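Local atomic coordinates of Myo-inositol-1-phosphate synthase-related protein (PDB entry 3CIN), a protein that belongs with the myo-inositol-1-phosphate synthase-related proteins and binds nicotinamide-adenine-dinucleotide, probably on a Rossmann-type domain, in an assembly of four chains. Residues Gly187-Val192 against Asn212-Phe217; Ala204-Ala209 against Phe352-Pro357; Thr223-Phe228 against Lys302-His307; Phe249-Asn254 against Gly293-Leu298. One frame throughout, in Å; residues are numbered along the deposited sequence.

Contact 1: Gly187-Val192 against Asn212-Phe217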
# COMPACT_ATOMS: atom_id res chain seq x y z
N GLY A 187 -38.59 -34.53 5.93
CA GLY A 187 -37.65 -35.61 6.14
C GLY A 187 -36.18 -35.22 6.00
O GLY A 187 -35.31 -36.08 5.88
N GLY A 188 -35.91 -33.92 5.99
CA GLY A 188 -34.55 -33.42 6.02
C GLY A 188 -34.28 -32.30 5.05
O GLY A 188 -34.71 -32.34 3.88
N ALA A 189 -33.50 -31.32 5.50
CA ALA A 189 -33.11 -30.22 4.64
C ALA A 189 -31.90 -29.55 5.25
O ALA A 189 -31.44 -29.96 6.33
CB ALA A 189 -34.27 -29.25 4.47
N ALA A 190 -31.38 -28.53 4.57
CA ALA A 190 -30.20 -27.81 5.04
C ALA A 190 -30.46 -26.33 4.94
O ALA A 190 -31.22 -25.85 4.05
CB ALA A 190 -28.94 -28.23 4.22
N PHE A 191 -29.84 -25.60 5.87
CA PHE A 191 -29.98 -24.15 5.94
C PHE A 191 -28.55 -23.58 5.95
O PHE A 191 -27.75 -23.94 6.82
CB PHE A 191 -30.70 -23.77 7.21
CG PHE A 191 -31.01 -22.30 7.35
CD1 PHE A 191 -32.14 -21.75 6.74
CD2 PHE A 191 -30.19 -21.45 8.08
CE1 PHE A 191 -32.42 -20.38 6.84
CE2 PHE A 191 -30.49 -20.07 8.24
CZ PHE A 191 -31.63 -19.54 7.61
N VAL A 192 -28.26 -22.73 4.98
CA VAL A 192 -26.92 -22.09 4.84
C VAL A 192 -27.00 -20.63 5.20
O VAL A 192 -27.59 -19.85 4.52
CB VAL A 192 -26.37 -22.29 3.39
CG1 VAL A 192 -25.02 -21.63 3.20
CG2 VAL A 192 -26.29 -23.77 3.05
N ASN A 212 -34.81 -31.75 14.41
CA ASN A 212 -35.76 -31.61 13.32
C ASN A 212 -35.26 -31.95 11.91
O ASN A 212 -35.84 -31.52 10.90
CB ASN A 212 -36.38 -30.23 13.39
CG ASN A 212 -37.36 -30.11 14.53
OD1 ASN A 212 -38.45 -30.71 14.49
ND2 ASN A 212 -36.94 -29.48 15.61
N ASN A 213 -34.19 -32.72 11.86
CA ASN A 213 -33.61 -33.19 10.60
C ASN A 213 -33.10 -32.05 9.72
O ASN A 213 -33.25 -32.07 8.49
CB ASN A 213 -34.57 -34.10 9.88
CG ASN A 213 -34.77 -35.38 10.63
OD1 ASN A 213 -33.97 -35.71 11.52
ND2 ASN A 213 -35.82 -36.12 10.29
N LEU A 214 -32.51 -31.06 10.36
CA LEU A 214 -31.93 -29.94 9.67
C LEU A 214 -30.41 -29.83 9.84
O LEU A 214 -29.89 -29.92 10.96
CB LEU A 214 -32.60 -28.62 10.11
CG LEU A 214 -32.14 -27.34 9.40
CD1 LEU A 214 -32.68 -27.21 7.99
CD2 LEU A 214 -32.52 -26.10 10.23
N VAL A 215 -29.73 -29.69 8.71
CA VAL A 215 -28.29 -29.40 8.67
C VAL A 215 -28.14 -27.88 8.59
O VAL A 215 -28.79 -27.21 7.80
CB VAL A 215 -27.60 -30.02 7.41
CG1 VAL A 215 -26.08 -29.79 7.47
CG2 VAL A 215 -27.89 -31.47 7.30
N VAL A 216 -27.21 -27.35 9.38
CA VAL A 216 -26.98 -25.94 9.39
C VAL A 216 -25.51 -25.69 9.08
O VAL A 216 -24.65 -26.28 9.71
CB VAL A 216 -27.34 -25.33 10.76
CG1 VAL A 216 -26.90 -23.90 10.82
CG2 VAL A 216 -28.87 -25.38 10.98
N PHE A 217 -25.26 -24.83 8.09
CA PHE A 217 -23.90 -24.25 7.92
C PHE A 217 -23.98 -22.79 8.33
O PHE A 217 -24.91 -22.03 7.94
CB PHE A 217 -23.38 -24.33 6.50
CG PHE A 217 -23.26 -25.76 5.91
CD1 PHE A 217 -23.03 -26.89 6.70
CD2 PHE A 217 -23.33 -25.91 4.52
CE1 PHE A 217 -22.85 -28.15 6.08
CE2 PHE A 217 -23.15 -27.12 3.93
CZ PHE A 217 -22.97 -28.26 4.69
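Ala189 and Val215 meet near the start of the run of backbone bonds that joins two parallel strands, 189-192 and 214-217. The amide of Val215 reaches Ala189 O at 2.9 Å (N to O), and Val215 O in turn takes the amide of Phe191, N to O 2.7 Å. Farther along, Phe217 N donates to Phe191 O, so each strand supplies donors and acceptors alternately, as parallel pairing requires. The tight part lies on the face of Leu214 and Phe191. With CG of Leu214 anti to the backbone N (chi1 -177°) and chi2 at 75°, CD1 reaches across the gap to rest 3.4 Å from Ala189 O, and the same methyl lies 4.0 Å from CB of Phe191. The phenyl ring of Phe191 then leads off, toward Ala176 and Ala179 of helix 171-186. On the other face CB of Ala190 meets CB of Val215 at 3.9 Å, and CG2 of Val192 approaches CD2 of the Phe217 ring obliquely. The contact slackens at its N-terminal end. There Asn213 O still holds the amide of Ala189 at 3.1 Å (N to O), but Gly187 is exposed, and the Asn213 side chain offers little more than CB alongside Gly188. Gly188 itself, at phi 135°, has a backbone that suits glycine. The pair belongs to a beta-alpha-beta unit, strand 189-193, helix 203-211 and strand 214-217, in the seven-stranded parallel sheet. Strand 138-141 flanks it on one side and strand 353-354 on the other; helix 171-186 lies over the Phe191 face, while helix 328-348 packs on Val192, Val215 and Phe217.

Contact 2: Ala204-Ala209 against Phe352-Pro357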
# COMPACT_ATOMS: atom_id res chain seq x y z
N ALA A 204 -29.41 -22.66 20.70
CA ALA A 204 -30.86 -22.86 20.57
C ALA A 204 -31.20 -23.41 19.21
O ALA A 204 -32.04 -24.32 19.09
CB ALA A 204 -31.58 -21.58 20.78
N PHE A 205 -30.58 -22.88 18.17
CA PHE A 205 -30.87 -23.28 16.81
C PHE A 205 -30.18 -24.60 16.45
O PHE A 205 -30.70 -25.40 15.66
CB PHE A 205 -30.53 -22.17 15.82
CG PHE A 205 -31.54 -21.06 15.78
CD1 PHE A 205 -32.65 -21.15 14.97
CD2 PHE A 205 -31.36 -19.88 16.53
CE1 PHE A 205 -33.50 -20.10 14.90
CE2 PHE A 205 -32.23 -18.84 16.41
CZ PHE A 205 -33.32 -18.98 15.67
N VAL A 206 -28.98 -24.83 17.00
CA VAL A 206 -28.27 -26.09 16.72
C VAL A 206 -29.10 -27.26 17.30
O VAL A 206 -29.31 -28.27 16.63
CB VAL A 206 -26.83 -26.12 17.25
CG1 VAL A 206 -26.16 -27.45 16.99
CG2 VAL A 206 -26.04 -24.98 16.57
N GLU A 207 -29.62 -27.08 18.50
CA GLU A 207 -30.48 -28.10 19.11
C GLU A 207 -31.80 -28.29 18.36
O GLU A 207 -32.22 -29.43 18.12
CB GLU A 207 -30.83 -27.77 20.55
CG GLU A 207 -31.63 -28.88 21.22
CD GLU A 207 -31.73 -28.68 22.72
OE1 GLU A 207 -31.53 -27.53 23.20
OE2 GLU A 207 -32.01 -29.69 23.43
N LEU A 208 -32.47 -27.20 18.01
CA LEU A 208 -33.70 -27.28 17.24
C LEU A 208 -33.40 -28.01 15.93
O LEU A 208 -34.17 -28.86 15.50
CB LEU A 208 -34.21 -25.86 16.95
CG LEU A 208 -35.56 -25.73 16.22
CD1 LEU A 208 -36.72 -26.04 17.07
CD2 LEU A 208 -35.77 -24.31 15.58
N ALA A 209 -32.25 -27.70 15.30
CA ALA A 209 -31.89 -28.34 14.02
C ALA A 209 -31.67 -29.86 14.17
O ALA A 209 -32.19 -30.66 13.36
CB ALA A 209 -30.64 -27.64 13.39
N PHE A 352 -27.21 -33.97 10.93
CA PHE A 352 -28.01 -32.86 11.41
C PHE A 352 -27.34 -32.13 12.57
O PHE A 352 -26.55 -32.70 13.33
CB PHE A 352 -29.41 -33.33 11.74
CG PHE A 352 -30.05 -34.13 10.63
CD1 PHE A 352 -30.19 -33.60 9.34
CD2 PHE A 352 -30.53 -35.40 10.87
CE1 PHE A 352 -30.80 -34.34 8.34
CE2 PHE A 352 -31.14 -36.14 9.87
CZ PHE A 352 -31.27 -35.62 8.62
N GLY A 353 -27.72 -30.88 12.74
CA GLY A 353 -27.04 -29.95 13.64
C GLY A 353 -26.14 -29.10 12.80
O GLY A 353 -26.46 -28.79 11.66
N THR A 354 -24.98 -28.74 13.30
CA THR A 354 -24.07 -27.92 12.43
C THR A 354 -22.82 -28.73 12.11
O THR A 354 -22.51 -29.70 12.82
CB THR A 354 -23.77 -26.51 12.98
OG1 THR A 354 -23.30 -25.67 11.91
CG2 THR A 354 -22.81 -26.49 14.10
N VAL A 355 -22.15 -28.40 11.02
CA VAL A 355 -21.03 -29.22 10.53
C VAL A 355 -19.73 -28.35 10.53
O VAL A 355 -19.41 -27.68 9.57
CB VAL A 355 -21.34 -29.77 9.11
CG1 VAL A 355 -20.22 -30.67 8.59
CG2 VAL A 355 -22.71 -30.53 9.12
N TYR A 356 -18.95 -28.46 11.61
CA TYR A 356 -17.73 -27.64 11.73
C TYR A 356 -16.71 -27.82 10.59
O TYR A 356 -16.15 -26.86 10.16
CB TYR A 356 -17.06 -27.92 13.06
CG TYR A 356 -15.79 -27.16 13.28
CD1 TYR A 356 -15.82 -25.77 13.46
CD2 TYR A 356 -14.56 -27.80 13.33
CE1 TYR A 356 -14.63 -25.07 13.74
CE2 TYR A 356 -13.38 -27.11 13.55
CZ TYR A 356 -13.42 -25.74 13.75
OH TYR A 356 -12.26 -25.03 14.03
N PRO A 357 -16.48 -29.05 10.09
CA PRO A 357 -15.49 -29.22 8.99
C PRO A 357 -15.81 -28.36 7.77
O PRO A 357 -14.89 -27.83 7.15
CB PRO A 357 -15.58 -30.71 8.67
CG PRO A 357 -15.97 -31.33 10.00
CD PRO A 357 -16.95 -30.37 10.60
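Between helix 203-211 and the short edge strand 353-354, a small helix-on-strand contact forms by van der Waals packing, with no hydrogen bond between the two segments. It lies at one edge of the parallel sheet, where Val206 and Ala209, one helical turn apart, face the strand. Val206 holds CG1 anti to its own amide nitrogen (chi1 177°), which brings that methyl within 4.1 Å of Thr354 N; its other branch, CG2, meets CG2 of Thr354 at 4.3 Å. One turn on, CB of Ala209 sits 4.3 Å from CA of Gly353, and Ala209 O is 4.2 Å from CB of Phe352. Gly353 also meets the helix through its CA at Val206 O, 4.1 Å away; its positive phi of 100° suits a residue without a side chain. The Phe352 ring leads away from the helix, toward Asn213 and Val215. The polar end of Thr354 is engaged elsewhere, with OG1 hydrogen-bonded to Val216 O and to Asn359 ND2. Strand 214-217 lines the inner side of the contact: its Val216 touches Ala209, and its backbone pairs with Gly353. Helices 154-162 and 171-186 pack against Phe205 and Leu208 of helix 203-211, while beyond the strand Val355 occupies the N-cap position, right before helix 356-362.

Contact 3: Thr223-Phe228 against Lys302-His307. With NAD (nicotinamide-adenine-dinucleotide), chain F.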
# COMPACT_ATOMS: atom_id res chain seq x y z
N THR A 223 -15.37 -14.03 3.42
CA THR A 223 -14.88 -13.23 2.33
C THR A 223 -14.41 -11.91 2.89
O THR A 223 -14.60 -11.61 4.07
CB THR A 223 -15.94 -12.98 1.21
OG1 THR A 223 -16.90 -12.03 1.66
CG2 THR A 223 -16.68 -14.26 0.75
N GLY A 224 -13.77 -11.13 2.03
CA GLY A 224 -13.38 -9.78 2.39
C GLY A 224 -12.02 -9.67 3.07
O GLY A 224 -11.17 -10.50 2.92
N ALA A 225 -11.85 -8.64 3.87
CA ALA A 225 -10.56 -8.39 4.49
C ALA A 225 -10.20 -9.35 5.60
O ALA A 225 -9.02 -9.65 5.78
CB ALA A 225 -10.53 -6.97 5.06
N THR A 226 -11.18 -9.82 6.36
CA THR A 226 -10.86 -10.56 7.60
C THR A 226 -10.12 -11.84 7.32
O THR A 226 -9.19 -12.17 8.04
CB THR A 226 -12.12 -10.79 8.44
OG1 THR A 226 -12.64 -9.51 8.82
CG2 THR A 226 -11.80 -11.56 9.68
N PRO A 227 -10.54 -12.60 6.29
CA PRO A 227 -9.75 -13.80 5.96
C PRO A 227 -8.29 -13.52 5.55
O PRO A 227 -7.40 -14.35 5.81
CB PRO A 227 -10.56 -14.43 4.83
CG PRO A 227 -11.94 -14.02 5.16
CD PRO A 227 -11.76 -12.55 5.47
N PHE A 228 -8.03 -12.39 4.91
CA PHE A 228 -6.67 -12.00 4.58
C PHE A 228 -5.91 -11.67 5.86
O PHE A 228 -4.77 -12.15 6.04
CB PHE A 228 -6.64 -10.79 3.63
CG PHE A 228 -6.96 -11.16 2.22
CD1 PHE A 228 -6.05 -11.89 1.47
CD2 PHE A 228 -8.18 -10.81 1.66
CE1 PHE A 228 -6.35 -12.26 0.15
CE2 PHE A 228 -8.50 -11.17 0.34
CZ PHE A 228 -7.58 -11.90 -0.41
N LYS A 302 -15.06 -3.64 -2.85
CA LYS A 302 -14.57 -3.09 -1.57
C LYS A 302 -13.16 -2.62 -1.71
O LYS A 302 -12.40 -3.17 -2.50
CB LYS A 302 -14.57 -4.17 -0.48
CG LYS A 302 -15.87 -4.50 0.08
CD LYS A 302 -15.60 -5.25 1.38
CE LYS A 302 -16.85 -5.61 2.11
NZ LYS A 302 -16.57 -6.79 2.95
N PHE A 303 -12.81 -1.55 -0.99
CA PHE A 303 -11.42 -1.20 -0.75
C PHE A 303 -11.11 -1.70 0.64
O PHE A 303 -11.88 -1.47 1.56
CB PHE A 303 -11.16 0.29 -0.83
CG PHE A 303 -9.79 0.67 -0.37
CD1 PHE A 303 -8.65 0.30 -1.09
CD2 PHE A 303 -9.62 1.43 0.81
CE1 PHE A 303 -7.38 0.67 -0.65
CE2 PHE A 303 -8.35 1.82 1.23
CZ PHE A 303 -7.21 1.41 0.52
N ILE A 304 -10.00 -2.39 0.80
CA ILE A 304 -9.53 -2.84 2.11
C ILE A 304 -8.12 -2.31 2.37
O ILE A 304 -7.30 -2.16 1.47
CB ILE A 304 -9.62 -4.40 2.25
CG1 ILE A 304 -8.60 -5.13 1.39
CG2 ILE A 304 -11.07 -4.94 1.93
CD1 ILE A 304 -8.40 -6.60 1.79
N ALA A 305 -7.79 -2.08 3.66
CA ALA A 305 -6.46 -1.68 4.06
C ALA A 305 -6.19 -2.37 5.39
O ALA A 305 -7.02 -2.38 6.25
CB ALA A 305 -6.31 -0.17 4.15
N ILE A 306 -5.05 -3.04 5.52
CA ILE A 306 -4.73 -3.79 6.74
C ILE A 306 -3.31 -3.38 7.13
O ILE A 306 -2.44 -3.29 6.31
CB ILE A 306 -4.78 -5.31 6.50
CG1 ILE A 306 -6.17 -5.88 6.16
CG2 ILE A 306 -4.33 -6.16 7.70
CD1 ILE A 306 -6.15 -7.16 5.34
N HIS A 307 -3.08 -3.14 8.43
CA HIS A 307 -1.77 -2.83 8.94
C HIS A 307 -1.50 -3.69 10.13
O HIS A 307 -2.30 -3.73 11.07
CB HIS A 307 -1.72 -1.40 9.41
CG HIS A 307 -0.41 -1.00 10.04
ND1 HIS A 307 -0.26 -0.85 11.41
CD2 HIS A 307 0.79 -0.74 9.50
CE1 HIS A 307 0.99 -0.51 11.67
NE2 HIS A 307 1.65 -0.43 10.53
PA NAD F . -28.22 -6.76 -0.53
O1A NAD F . -27.81 -6.46 -1.95
O2A NAD F . -28.83 -5.57 0.14
O5B NAD F . -29.34 -7.86 -0.65
C5B NAD F . -30.14 -8.20 0.48
C4B NAD F . -31.50 -8.63 -0.05
O4B NAD F . -32.25 -9.19 1.01
C3B NAD F . -32.34 -7.50 -0.64
O3B NAD F . -32.95 -7.90 -1.86
C2B NAD F . -33.40 -7.25 0.43
O2B NAD F . -34.54 -6.61 -0.08
C1B NAD F . -33.60 -8.66 0.94
N9A NAD F . -34.18 -8.76 2.28
C8A NAD F . -33.87 -7.93 3.35
N7A NAD F . -34.52 -8.44 4.45
C5A NAD F . -35.22 -9.55 4.05
C6A NAD F . -36.11 -10.39 4.72
N6A NAD F . -36.38 -10.27 6.06
N1A NAD F . -36.62 -11.46 4.01
C2A NAD F . -36.32 -11.63 2.67
N3A NAD F . -35.50 -10.76 1.98
C4A NAD F . -34.98 -9.74 2.69
O3 NAD F . -27.02 -7.34 0.30
PN NAD F . -25.92 -8.33 -0.24
O1N NAD F . -24.69 -7.54 -0.54
O2N NAD F . -26.51 -9.31 -1.21
O5D NAD F . -25.55 -9.12 1.09
C5D NAD F . -26.43 -10.09 1.60
C4D NAD F . -26.02 -10.53 3.00
O4D NAD F . -24.81 -11.24 2.91
C3D NAD F . -25.82 -9.42 4.02
O3D NAD F . -26.28 -9.86 5.33
C2D NAD F . -24.30 -9.32 4.07
O2D NAD F . -23.83 -8.85 5.34
C1D NAD F . -23.93 -10.78 3.90
N1N NAD F . -22.55 -10.97 3.46
C2N NAD F . -22.15 -10.45 2.30
C3N NAD F . -20.80 -10.72 1.95
C7N NAD F . -20.39 -10.40 0.58
O7N NAD F . -21.32 -9.76 -0.19
N7N NAD F . -19.16 -10.74 0.15
C4N NAD F . -19.95 -11.45 2.76
C5N NAD F . -20.39 -11.95 3.95
C6N NAD F . -21.73 -11.71 4.27
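Ala225 and Ile304 form the apolar core of this buried contact. CB of Ala225 lies 3.8 Å from CG2 of Ile304, and CD1 of the same isoleucine reaches CA and CB of the alanine from another direction. That wrapping follows from chi1 of 70°, which sets CG1 of Ile304 between its backbone N and carbonyl carbon. Phe228, one turn along the helix, extends the patch: its CB meets CD1 of Ile306 at 4.0 Å, and its ring carbon CD2 approaches CD1 of Ile304 obliquely at 4.2 Å. CD1 of Ile306 also rests 3.8 Å from Ala225 O. Thus alternate residues of strand 301-311 point at the start of helix 225-238, and the helix lies on one face of the four-stranded mixed sheet. The other face belongs to the subunit interface, where Phe303 and His307 stack on His307 and Phe303 of the second subunit.

At the N-terminal ends of both segments the contact is looser: NZ of Lys302 only approaches CA of Gly224, at 4.4 Å. The polar interactions here turn outward. Lys302 NZ makes a long, weak ion pair with Asp328, and Thr223 binds nicotinamide-adenine-dinucleotide: the ligand's N7N donates to Thr223 OG1 at 3.0 Å, with an N-H...O angle of 166°.

Contact 4: Phe249-Asn254 against Gly293-Leu298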
# COMPACT_ATOMS: atom_id res chain seq x y z
N PHE A 249 -9.30 -1.86 7.70
CA PHE A 249 -10.28 -0.90 7.22
C PHE A 249 -10.96 -1.52 6.06
O PHE A 249 -10.26 -2.09 5.23
CB PHE A 249 -9.56 0.35 6.79
CG PHE A 249 -10.43 1.44 6.19
CD1 PHE A 249 -11.47 2.01 6.91
CD2 PHE A 249 -10.15 1.95 4.92
CE1 PHE A 249 -12.24 3.06 6.36
CE2 PHE A 249 -10.93 2.97 4.37
CZ PHE A 249 -11.96 3.54 5.11
N ASN A 250 -12.29 -1.42 5.98
CA ASN A 250 -13.02 -1.99 4.85
C ASN A 250 -14.18 -1.06 4.50
O ASN A 250 -14.89 -0.61 5.38
CB ASN A 250 -13.48 -3.41 5.13
CG ASN A 250 -13.64 -3.70 6.63
OD1 ASN A 250 -12.64 -3.74 7.40
ND2 ASN A 250 -14.87 -3.90 7.05
N ILE A 251 -14.34 -0.74 3.23
CA ILE A 251 -15.35 0.21 2.79
C ILE A 251 -15.85 -0.20 1.41
O ILE A 251 -15.09 -0.70 0.59
CB ILE A 251 -14.82 1.63 2.80
CG1 ILE A 251 -15.86 2.66 2.56
CG2 ILE A 251 -13.62 1.91 1.77
CD1 ILE A 251 -15.37 4.02 2.95
N GLY A 252 -17.11 0.08 1.14
CA GLY A 252 -17.71 -0.26 -0.15
C GLY A 252 -19.01 0.49 -0.34
O GLY A 252 -19.40 1.29 0.50
N GLY A 253 -19.67 0.22 -1.46
CA GLY A 253 -20.79 0.99 -1.94
C GLY A 253 -22.12 0.28 -1.96
O GLY A 253 -23.09 0.78 -2.59
N ASN A 254 -22.20 -0.85 -1.29
CA ASN A 254 -23.45 -1.61 -1.17
C ASN A 254 -24.38 -1.05 -0.08
O ASN A 254 -23.97 -0.68 1.04
CB ASN A 254 -23.12 -3.09 -0.96
CG ASN A 254 -22.52 -3.77 -2.24
OD1 ASN A 254 -22.69 -3.28 -3.39
ND2 ASN A 254 -21.82 -4.92 -2.04
N GLY A 293 -17.67 0.28 6.09
CA GLY A 293 -18.14 1.65 5.88
C GLY A 293 -18.72 1.85 4.48
O GLY A 293 -18.55 0.99 3.61
N TYR A 294 -19.43 2.94 4.27
CA TYR A 294 -20.14 3.19 3.00
C TYR A 294 -19.57 4.31 2.18
O TYR A 294 -19.43 5.47 2.66
CB TYR A 294 -21.65 3.46 3.28
CG TYR A 294 -22.49 3.66 2.06
CD1 TYR A 294 -22.99 2.57 1.34
CD2 TYR A 294 -22.82 4.93 1.64
CE1 TYR A 294 -23.75 2.77 0.21
CE2 TYR A 294 -23.61 5.12 0.53
CZ TYR A 294 -24.05 4.03 -0.18
OH TYR A 294 -24.86 4.24 -1.27
N LEU A 295 -19.31 4.01 0.90
CA LEU A 295 -18.93 5.01 -0.08
C LEU A 295 -19.46 4.54 -1.43
O LEU A 295 -18.99 3.60 -2.03
CB LEU A 295 -17.39 5.18 -0.09
CG LEU A 295 -16.72 6.18 -1.02
CD1 LEU A 295 -17.30 7.55 -0.90
CD2 LEU A 295 -15.25 6.13 -0.75
N GLU A 296 -20.48 5.22 -1.89
CA GLU A 296 -21.33 4.73 -2.96
C GLU A 296 -20.61 4.37 -4.27
O GLU A 296 -20.90 3.34 -4.86
CB GLU A 296 -22.42 5.73 -3.24
CG GLU A 296 -23.44 5.21 -4.22
CD GLU A 296 -23.13 5.50 -5.69
OE1 GLU A 296 -22.22 6.31 -5.98
OE2 GLU A 296 -23.84 4.93 -6.55
N PRO A 297 -19.69 5.23 -4.73
CA PRO A 297 -19.09 4.88 -6.06
C PRO A 297 -18.23 3.63 -6.12
O PRO A 297 -17.85 3.22 -7.21
CB PRO A 297 -18.30 6.13 -6.45
CG PRO A 297 -18.81 7.20 -5.56
CD PRO A 297 -19.21 6.55 -4.27
N LEU A 298 -17.85 3.05 -4.98
CA LEU A 298 -17.06 1.83 -4.96
C LEU A 298 -17.92 0.68 -5.42
O LEU A 298 -17.38 -0.35 -5.83
CB LEU A 298 -16.50 1.52 -3.58
CG LEU A 298 -15.43 2.54 -3.13
CD1 LEU A 298 -15.09 2.23 -1.70
CD2 LEU A 298 -14.12 2.45 -3.95
O HOH W 1 -25.39 1.99 -2.90
O HOH W 2 -23.21 1.62 -5.52
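Gly252 takes part in two of the three backbone hydrogen bonds that join these segments. Its oxygen accepts the amide of Leu295, O to N 2.8 Å, with the donor standing well above the carbonyl plane, and its own amide donates to Gly293 O at 3.0 Å (N to O). The third bond runs from Gly293 N to Asn250 O. A water extends the polar network: it donates to Gly253 O at 2.6 Å from the water oxygen and is also hydrogen-bonded to Tyr294 OH. A second water lies near both Gly253 O and Glu296 O, but cannot be taken to serve both for certain. This is a parallel pairing of strand 242-252 with strand 287-294, at an outer strand of the mixed sheet. It ends where segment 293-298 turns through Leu295 into a 3-10 segment, 296-298. Gly253 passes close by that turn, its bare CA packed tightly at 3.2 Å from Leu295 O.

Outward from the backbone, the Tyr294 ring (CG anti to the backbone N, chi1 -177°) runs alongside Gly253 and Asn254, just past the end of strand 242-252. Asn254 O lies at its edge, 3.4 Å from CD1 and near the ring plane, while Glu296 N sits over one face toward the rim. Ile251 packs in the other direction: CG1 rests on Gly293 O at 3.3 Å, CD1 meets CB of Leu295, and CG2 meets CD1 of Leu298 at 3.8 Å, these two side chains being set about perpendicular. Asn254 turns its amide to Asp300, and the second subunit continues the packing, with its Tyr288 on Ile251.

How the contacts relate
The four contacts fall into two pairs on opposite sides of the chain's centre. Contacts 1 and 2, with centres 8 Å apart, share the parallel sheet: Val216 N lies 2.8 Å from Gly353 O, so strand 214-217 serves both. Contacts 3 and 4, centres 12 Å apart, share the mixed sheet, where Phe249 N lies 2.7 Å from Ala305 O, and both touch the second subunit. Between the pairs, contacts 1 and 3 stay about 11 Å apart at their nearest atoms. Nicotinamide-adenine-dinucleotide relates to both: Thr223 of contact 3 accepts a hydrogen bond from it, the Asn254 side chain is about 4 Å away, and that of Phe191 about 10 Å.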